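Local coordinates for protein probable N-acetyl-gamma-glutamyl-phosphate reductase, chloroplastic (Arabidopsis thaliana, PDB 1XYG) that probably catalyses the NADPH-dependent reduction of N-acetyl-L-glutamyl 5-phosphate to its semialdehyde, a step of arginine biosynthesis in the chloroplast, at residues E31-L36 and R65-P70; L22-Y27 and Q55-V60. All coordinates share one frame; numbering follows the deposited sequence.

Interaction 1 (E31-L36 and R65-P70); sequences EIVRLL and RAQKLP
Val33, on a turn of helix 27-37, faces Leu69 in the irregular segment 65-70, and their CA atoms, the nearest pair between the two backbones, stand 9.0 Å apart, so the gap is spanned mainly by side chains and a water. With CG1 of Val33 anti to the backbone N (chi1 174°), that methyl is swung out toward the loop, where it meets CD1 of Leu69 tip to tip at 3.5 Å. A beta-branched valine suits the site, being short and stiff, while the longer leucine covers the remaining distance. The extended side chain of Gln67 passes obliquely over the same methyl, with its NE2 3.6 Å from Val33 CG1. NE2 also lies near Val33 O without a hydrogen bond; the polar link runs through a water. This water donates both its hydrogens, one to Val33 O at 3.0 Å and one to Gln67 OE1 at 2.7 Å. With an alanine in place of Gln67, the water would probably lose its anchor on the loop and a gap would open beside Val33 CG1. On the helix itself, Arg34 holds Glu31 side-on: NE reaches OE1 at 2.7 Å and NH2 reaches OE2 at 2.6 Å. The oxygens lie almost in the guanidinium plane, while the nitrogens approach on their syn sides but over 30° out of the carboxylate plane, so the two flat groups are not coplanar. Arg253 adds a second positive partner to Glu31 OE1, and Arg34 also packs on Pro356 of the second subunit. Leu69 rests in addition on Met47 of strand 42-47, which places the loop beside the edge of the parallel Rossmann sheet. The attachment is light: methyl and amide pack on one valine methyl, and the water lets two acceptors, a backbone carbonyl and an amide oxygen, share a partner.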
ATOM      1  N   GLU A  31       3.351 -13.607 -16.636  1.00 28.10           N
ATOM      2  CA  GLU A  31       4.790 -13.439 -16.456  1.00 27.89           C
ATOM      3  C   GLU A  31       5.580 -14.111 -17.577  1.00 28.76           C
ATOM      4  O   GLU A  31       6.575 -13.565 -18.056  1.00 28.93           O
ATOM      5  CB  GLU A  31       5.228 -14.009 -15.105  1.00 28.00           C
ATOM      6  CG  GLU A  31       5.009 -13.068 -13.923  1.00 27.14           C
ATOM      7  CD  GLU A  31       5.819 -11.784 -14.037  1.00 26.86           C
ATOM      8  OE1 GLU A  31       5.381 -10.850 -14.736  1.00 25.72           O
ATOM      9  OE2 GLU A  31       6.906 -11.719 -13.429  1.00 26.11           O
ATOM     10  N   ILE A  32       5.149 -15.303 -17.983  1.00 28.01           N
ATOM     11  CA  ILE A  32       5.820 -16.019 -19.064  1.00 27.79           C
ATOM     12  C   ILE A  32       5.771 -15.142 -20.309  1.00 27.76           C
ATOM     13  O   ILE A  32       6.786 -14.922 -20.969  1.00 28.60           O
ATOM     14  CB  ILE A  32       5.130 -17.380 -19.369  1.00 28.28           C
ATOM     15  CG1 ILE A  32       5.483 -18.399 -18.281  1.00 28.40           C
ATOM     16  CG2 ILE A  32       5.570 -17.906 -20.722  1.00 26.90           C
ATOM     17  CD1 ILE A  32       6.953 -18.796 -18.258  1.00 27.94           C
ATOM     18  N   VAL A  33       4.584 -14.634 -20.616  1.00 26.96           N
ATOM     19  CA  VAL A  33       4.398 -13.782 -21.783  1.00 26.21           C
ATOM     20  C   VAL A  33       5.260 -12.530 -21.684  1.00 27.51           C
ATOM     21  O   VAL A  33       5.869 -12.112 -22.668  1.00 27.53           O
ATOM     22  CB  VAL A  33       2.911 -13.384 -21.946  1.00 27.14           C
ATOM     23  CG1 VAL A  33       2.754 -12.370 -23.072  1.00 25.72           C
ATOM     24  CG2 VAL A  33       2.070 -14.623 -22.234  1.00 25.47           C
ATOM     25  N   ARG A  34       5.323 -11.930 -20.497  1.00 27.65           N
ATOM     26  CA  ARG A  34       6.133 -10.733 -20.318  1.00 26.25           C
ATOM     27  C   ARG A  34       7.611 -11.038 -20.558  1.00 27.44           C
ATOM     28  O   ARG A  34       8.294 -10.312 -21.276  1.00 27.16           O
ATOM     29  CB  ARG A  34       5.971 -10.159 -18.908  1.00 26.55           C
ATOM     30  CG  ARG A  34       6.888  -8.953 -18.652  1.00 26.34           C
ATOM     31  CD  ARG A  34       6.701  -8.387 -17.246  1.00 27.60           C
ATOM     32  NE  ARG A  34       7.126  -9.329 -16.210  1.00 28.72           N
ATOM     33  CZ  ARG A  34       8.386  -9.532 -15.834  1.00 27.11           C
ATOM     34  NH1 ARG A  34       9.379  -8.860 -16.394  1.00 27.59           N
ATOM     35  NH2 ARG A  34       8.655 -10.421 -14.892  1.00 27.53           N
ATOM     36  N   LEU A  35       8.100 -12.111 -19.950  1.00 26.98           N
ATOM     37  CA  LEU A  35       9.497 -12.489 -20.094  1.00 28.46           C
ATOM     38  C   LEU A  35       9.897 -12.823 -21.529  1.00 31.27           C
ATOM     39  O   LEU A  35      10.967 -12.415 -21.986  1.00 31.69           O
ATOM     40  CB  LEU A  35       9.815 -13.680 -19.188  1.00 27.50           C
ATOM     41  CG  LEU A  35       9.826 -13.396 -17.682  1.00 26.82           C
ATOM     42  CD1 LEU A  35      10.032 -14.695 -16.932  1.00 24.29           C
ATOM     43  CD2 LEU A  35      10.923 -12.390 -17.358  1.00 23.92           C
ATOM     44  N   LEU A  36       9.040 -13.556 -22.236  1.00 31.14           N
ATOM     45  CA  LEU A  36       9.332 -13.947 -23.610  1.00 32.76           C
ATOM     46  C   LEU A  36       9.255 -12.799 -24.612  1.00 33.20           C
ATOM     47  O   LEU A  36       9.835 -12.878 -25.693  1.00 32.59           O
ATOM     48  CB  LEU A  36       8.390 -15.073 -24.053  1.00 32.16           C
ATOM     49  CG  LEU A  36       8.573 -16.394 -23.302  1.00 32.30           C
ATOM     50  CD1 LEU A  36       7.705 -17.487 -23.915  1.00 32.20           C
ATOM     51  CD2 LEU A  36      10.037 -16.790 -23.355  1.00 32.12           C
ATOM     52  N   ARG A  65      -1.167  -5.216 -24.248  1.00 44.13           N
ATOM     53  CA  ARG A  65      -1.600  -4.752 -25.558  1.00 45.68           C
ATOM     54  C   ARG A  65      -0.513  -4.338 -26.558  1.00 44.89           C
ATOM     55  O   ARG A  65      -0.788  -4.223 -27.751  1.00 43.65           O
ATOM     56  CB  ARG A  65      -2.624  -3.626 -25.403  1.00 47.10           C
ATOM     57  CG  ARG A  65      -2.057  -2.288 -24.974  1.00 49.94           C
ATOM     58  CD  ARG A  65      -2.378  -1.244 -26.030  1.00 54.78           C
ATOM     59  NE  ARG A  65      -3.757  -1.373 -26.498  1.00 59.85           N
ATOM     60  CZ  ARG A  65      -4.259  -0.737 -27.553  1.00 62.19           C
ATOM     61  NH1 ARG A  65      -3.495   0.086 -28.262  1.00 63.13           N
ATOM     62  NH2 ARG A  65      -5.525  -0.932 -27.904  1.00 63.38           N
ATOM     63  N   ALA A  66       0.717  -4.125 -26.098  1.00 45.31           N
ATOM     64  CA  ALA A  66       1.783  -3.738 -27.021  1.00 46.02           C
ATOM     65  C   ALA A  66       2.266  -4.945 -27.820  1.00 47.13           C
ATOM     66  O   ALA A  66       2.901  -4.804 -28.869  1.00 47.64           O
ATOM     67  CB  ALA A  66       2.950  -3.113 -26.263  1.00 45.05           C
ATOM     68  N   GLN A  67       1.968  -6.138 -27.324  1.00 48.69           N
ATOM     69  CA  GLN A  67       2.377  -7.354 -28.009  1.00 51.05           C
ATOM     70  C   GLN A  67       1.270  -7.889 -28.903  1.00 52.58           C
ATOM     71  O   GLN A  67       0.093  -7.653 -28.655  1.00 51.02           O
ATOM     72  CB  GLN A  67       2.750  -8.436 -26.998  1.00 52.62           C
ATOM     73  CG  GLN A  67       3.939  -8.109 -26.126  1.00 54.28           C
ATOM     74  CD  GLN A  67       4.377  -9.308 -25.317  1.00 55.03           C
ATOM     75  OE1 GLN A  67       4.798 -10.322 -25.873  1.00 54.91           O
ATOM     76  NE2 GLN A  67       4.267  -9.207 -23.997  1.00 56.25           N
ATOM     77  N   LYS A  68       1.669  -8.605 -29.948  1.00 54.50           N
ATOM     78  CA  LYS A  68       0.742  -9.229 -30.883  1.00 55.95           C
ATOM     79  C   LYS A  68       0.715 -10.711 -30.513  1.00 53.24           C
ATOM     80  O   LYS A  68       1.583 -11.471 -30.936  1.00 51.88           O
ATOM     81  CB  LYS A  68       1.245  -9.032 -32.320  1.00 62.14           C
ATOM     82  CG  LYS A  68       0.953  -7.651 -32.905  1.00 70.35           C
ATOM     83  CD  LYS A  68       1.360  -6.501 -31.978  1.00 77.49           C
ATOM     84  CE  LYS A  68       0.796  -5.160 -32.461  1.00 82.26           C
ATOM     85  NZ  LYS A  68       1.127  -4.048 -31.523  1.00 88.46           N
ATOM     86  N   LEU A  69      -0.270 -11.121 -29.717  1.00 49.32           N
ATOM     87  CA  LEU A  69      -0.348 -12.511 -29.281  1.00 45.98           C
ATOM     88  C   LEU A  69      -1.507 -13.260 -29.912  1.00 43.83           C
ATOM     89  O   LEU A  69      -2.424 -12.661 -30.457  1.00 43.80           O
ATOM     90  CB  LEU A  69      -0.486 -12.557 -27.758  1.00 44.54           C
ATOM     91  CG  LEU A  69       0.657 -11.917 -26.968  1.00 44.16           C
ATOM     92  CD1 LEU A  69       0.257 -11.749 -25.513  1.00 42.27           C
ATOM     93  CD2 LEU A  69       1.892 -12.783 -27.121  1.00 42.91           C
ATOM     94  N   PRO A  70      -1.497 -14.595 -29.807  1.00 42.98           N
ATOM     95  CA  PRO A  70      -2.557 -15.434 -30.373  1.00 43.21           C
ATOM     96  C   PRO A  70      -3.823 -15.316 -29.561  1.00 43.58           C
ATOM     97  O   PRO A  70      -3.802 -14.800 -28.449  1.00 41.12           O
ATOM     98  CB  PRO A  70      -1.975 -16.846 -30.291  1.00 42.25           C
ATOM     99  CG  PRO A  70      -0.498 -16.607 -30.170  1.00 42.99           C
ATOM    100  CD  PRO A  70      -0.416 -15.434 -29.280  1.00 42.77           C
TER
HETATM  101  O   HOH W   1       5.479 -12.886 -25.488  1.00 34.68           O

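Interaction 2 (L22-Y27 and Q55-V60); sequences LGASGY and QSMESV
Ser25 and Val60 bring their CA atoms to 6.6 Å where the glycine-rich loop of the Rossmann fold, between strand 17-22 and helix 27-37, passes the short, weakly bonded helix 57-60. In this fold such a loop characteristically lies at the dinucleotide site, consistent with NADP use here. Backbone shape comes first. Gly23 takes a positive phi of 91°, where a side chain would collide with the preceding carbonyl oxygen, and Gly26 occupies the N-cap position of the helix that follows. A backbone hydrogen bond between Ala24 and Thr48 ties the turn to the chain just beyond strand 42-47. The packing is apolar: the small Ala24 and Ser25 on the loop receive Met57 and Val60 from the short helix. Ala24 offers a single methyl to the thioether end of Met57, CB to CE at 3.8 Å, and its small size lets the long, flexible methionine reach in; the exact place of CE is doubtful, because the model sets it too near the Ala24 carbonyl. Around the contact, Val60 O accepts a hydrogen bond from Arg199, and Tyr27 OH is bonded to Glu209 of the third subunit. Beside the methionine, Val60 CG1, anti to its own nitrogen (chi1 -179°), lies 4.1 Å from Ser25 CB.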
ATOM      1  N   LEU A  22       0.294 -23.366 -21.666  1.00 35.47           N
ATOM      2  CA  LEU A  22      -0.947 -23.977 -21.184  1.00 38.14           C
ATOM      3  C   LEU A  22      -1.396 -23.289 -19.901  1.00 38.29           C
ATOM      4  O   LEU A  22      -0.757 -23.434 -18.864  1.00 39.16           O
ATOM      5  CB  LEU A  22      -0.763 -25.472 -20.904  1.00 39.04           C
ATOM      6  CG  LEU A  22      -0.773 -26.503 -22.026  1.00 41.14           C
ATOM      7  CD1 LEU A  22       0.456 -26.349 -22.893  1.00 43.71           C
ATOM      8  CD2 LEU A  22      -0.803 -27.881 -21.409  1.00 41.42           C
ATOM      9  N   GLY A  23      -2.497 -22.547 -19.973  1.00 38.58           N
ATOM     10  CA  GLY A  23      -2.989 -21.841 -18.806  1.00 38.08           C
ATOM     11  C   GLY A  23      -2.377 -20.455 -18.777  1.00 39.34           C
ATOM     12  O   GLY A  23      -1.568 -20.132 -17.905  1.00 39.68           O
ATOM     13  N   ALA A  24      -2.779 -19.622 -19.729  1.00 39.35           N
ATOM     14  CA  ALA A  24      -2.244 -18.276 -19.847  1.00 38.95           C
ATOM     15  C   ALA A  24      -3.016 -17.179 -19.127  1.00 38.16           C
ATOM     16  O   ALA A  24      -2.543 -16.049 -19.063  1.00 38.14           O
ATOM     17  CB  ALA A  24      -2.109 -17.919 -21.329  1.00 38.81           C
ATOM     18  N   SER A  25      -4.183 -17.487 -18.570  1.00 36.00           N
ATOM     19  CA  SER A  25      -4.970 -16.448 -17.910  1.00 36.41           C
ATOM     20  C   SER A  25      -4.555 -16.092 -16.475  1.00 35.95           C
ATOM     21  O   SER A  25      -5.112 -15.168 -15.876  1.00 36.72           O
ATOM     22  CB  SER A  25      -6.457 -16.816 -17.943  1.00 37.14           C
ATOM     23  OG  SER A  25      -6.711 -17.982 -17.191  1.00 39.54           O
ATOM     24  N   GLY A  26      -3.578 -16.807 -15.926  1.00 34.64           N
ATOM     25  CA  GLY A  26      -3.135 -16.519 -14.571  1.00 32.43           C
ATOM     26  C   GLY A  26      -1.901 -15.636 -14.541  1.00 31.75           C
ATOM     27  O   GLY A  26      -1.341 -15.310 -15.591  1.00 30.54           O
ATOM     28  N   TYR A  27      -1.468 -15.250 -13.342  1.00 28.89           N
ATOM     29  CA  TYR A  27      -0.297 -14.391 -13.188  1.00 27.85           C
ATOM     30  C   TYR A  27       1.005 -15.015 -13.684  1.00 28.68           C
ATOM     31  O   TYR A  27       1.847 -14.318 -14.261  1.00 28.01           O
ATOM     32  CB  TYR A  27      -0.115 -13.959 -11.720  1.00 24.41           C
ATOM     33  CG  TYR A  27      -1.170 -12.994 -11.199  1.00 23.13           C
ATOM     34  CD1 TYR A  27      -1.685 -11.988 -12.019  1.00 22.39           C
ATOM     35  CD2 TYR A  27      -1.641 -13.075  -9.878  1.00 21.95           C
ATOM     36  CE1 TYR A  27      -2.639 -11.093 -11.549  1.00 23.02           C
ATOM     37  CE2 TYR A  27      -2.599 -12.175  -9.396  1.00 21.30           C
ATOM     38  CZ  TYR A  27      -3.092 -11.190 -10.245  1.00 22.27           C
ATOM     39  OH  TYR A  27      -4.046 -10.304  -9.817  1.00 24.06           O
ATOM     40  N   GLN A  55     -11.079 -15.516 -25.758  1.00 65.35           N
ATOM     41  CA  GLN A  55     -10.849 -14.101 -25.522  1.00 66.12           C
ATOM     42  C   GLN A  55      -9.459 -13.676 -25.951  1.00 66.71           C
ATOM     43  O   GLN A  55      -8.517 -14.470 -25.944  1.00 66.85           O
ATOM     44  CB  GLN A  55     -11.019 -13.759 -24.042  1.00 65.83           C
ATOM     45  CG  GLN A  55     -12.451 -13.702 -23.559  1.00 67.13           C
ATOM     46  CD  GLN A  55     -12.547 -13.198 -22.133  1.00 67.90           C
ATOM     47  OE1 GLN A  55     -12.073 -12.104 -21.817  1.00 67.97           O
ATOM     48  NE2 GLN A  55     -13.165 -13.990 -21.264  1.00 67.35           N
ATOM     49  N   SER A  56      -9.343 -12.408 -26.326  1.00 67.73           N
ATOM     50  CA  SER A  56      -8.060 -11.849 -26.719  1.00 67.88           C
ATOM     51  C   SER A  56      -7.390 -11.585 -25.379  1.00 67.19           C
ATOM     52  O   SER A  56      -8.073 -11.274 -24.406  1.00 66.73           O
ATOM     53  CB  SER A  56      -8.261 -10.539 -27.493  1.00 68.45           C
ATOM     54  OG  SER A  56      -7.047 -10.108 -28.086  1.00 70.67           O
ATOM     55  N   MET A  57      -6.073 -11.707 -25.295  1.00 65.74           N
ATOM     56  CA  MET A  57      -5.472 -11.465 -24.005  1.00 66.07           C
ATOM     57  C   MET A  57      -5.480 -10.004 -23.586  1.00 66.52           C
ATOM     58  O   MET A  57      -5.218  -9.686 -22.426  1.00 66.53           O
ATOM     59  CB  MET A  57      -4.074 -12.033 -23.933  1.00 66.20           C
ATOM     60  CG  MET A  57      -3.815 -12.483 -22.528  1.00 65.20           C
ATOM     61  SD  MET A  57      -2.149 -12.972 -22.212  1.00 67.14           S
ATOM     62  CE  MET A  57      -2.413 -14.190 -21.023  1.00 65.83           C
ATOM     63  N   GLU A  58      -5.779  -9.108 -24.519  1.00 66.78           N
ATOM     64  CA  GLU A  58      -5.878  -7.706 -24.160  1.00 66.09           C
ATOM     65  C   GLU A  58      -7.110  -7.623 -23.257  1.00 62.62           C
ATOM     66  O   GLU A  58      -7.250  -6.709 -22.450  1.00 60.18           O
ATOM     67  CB  GLU A  58      -6.075  -6.849 -25.408  1.00 71.17           C
ATOM     68  CG  GLU A  58      -4.816  -6.592 -26.184  1.00 78.51           C
ATOM     69  CD  GLU A  58      -5.079  -5.829 -27.463  1.00 82.00           C
ATOM     70  OE1 GLU A  58      -4.099  -5.500 -28.157  1.00 84.06           O
ATOM     71  OE2 GLU A  58      -6.258  -5.558 -27.773  1.00 84.03           O
ATOM     72  N   SER A  59      -7.994  -8.608 -23.411  1.00 58.19           N
ATOM     73  CA  SER A  59      -9.225  -8.719 -22.627  1.00 54.04           C
ATOM     74  C   SER A  59      -8.928  -9.168 -21.203  1.00 50.65           C
ATOM     75  O   SER A  59      -9.470  -8.631 -20.243  1.00 49.28           O
ATOM     76  CB  SER A  59     -10.181  -9.724 -23.275  1.00 55.09           C
ATOM     77  OG  SER A  59     -10.541  -9.316 -24.585  1.00 55.34           O
ATOM     78  N   VAL A  60      -8.060 -10.165 -21.080  1.00 46.99           N
ATOM     79  CA  VAL A  60      -7.674 -10.713 -19.781  1.00 43.75           C
ATOM     80  C   VAL A  60      -6.598  -9.863 -19.101  1.00 41.95           C
ATOM     81  O   VAL A  60      -6.710  -9.532 -17.922  1.00 40.93           O
ATOM     82  CB  VAL A  60      -7.159 -12.159 -19.941  1.00 43.12           C
ATOM     83  CG1 VAL A  60      -6.785 -12.741 -18.588  1.00 41.24           C
ATOM     84  CG2 VAL A  60      -8.234 -13.017 -20.617  1.00 41.30           C
TER

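How the interactions relate
Both interactions set the first strand-loop-helix unit of the Rossmann domain against the chain that follows strand 42-47, and their segments alternate in sequence. Interaction 2, at the loop before helix 27-37, is the more buried and rests on methyl and methylene packing around tight backbone turns. Interaction 1, further along that helix, is partly buried and adds a bridging water to its apolar touch. Neighbouring subunits border both, through Gln67 and Arg34 in interaction 1 and Tyr27 in interaction 2. Their centres are about 10 Å apart. They meet where Leu69 CD1 packs 4.3 Å from Met57 SD and where Arg65 O lies 3.6 Å from Glu58 OE1, and Leu64 touches both Val33 and Met57.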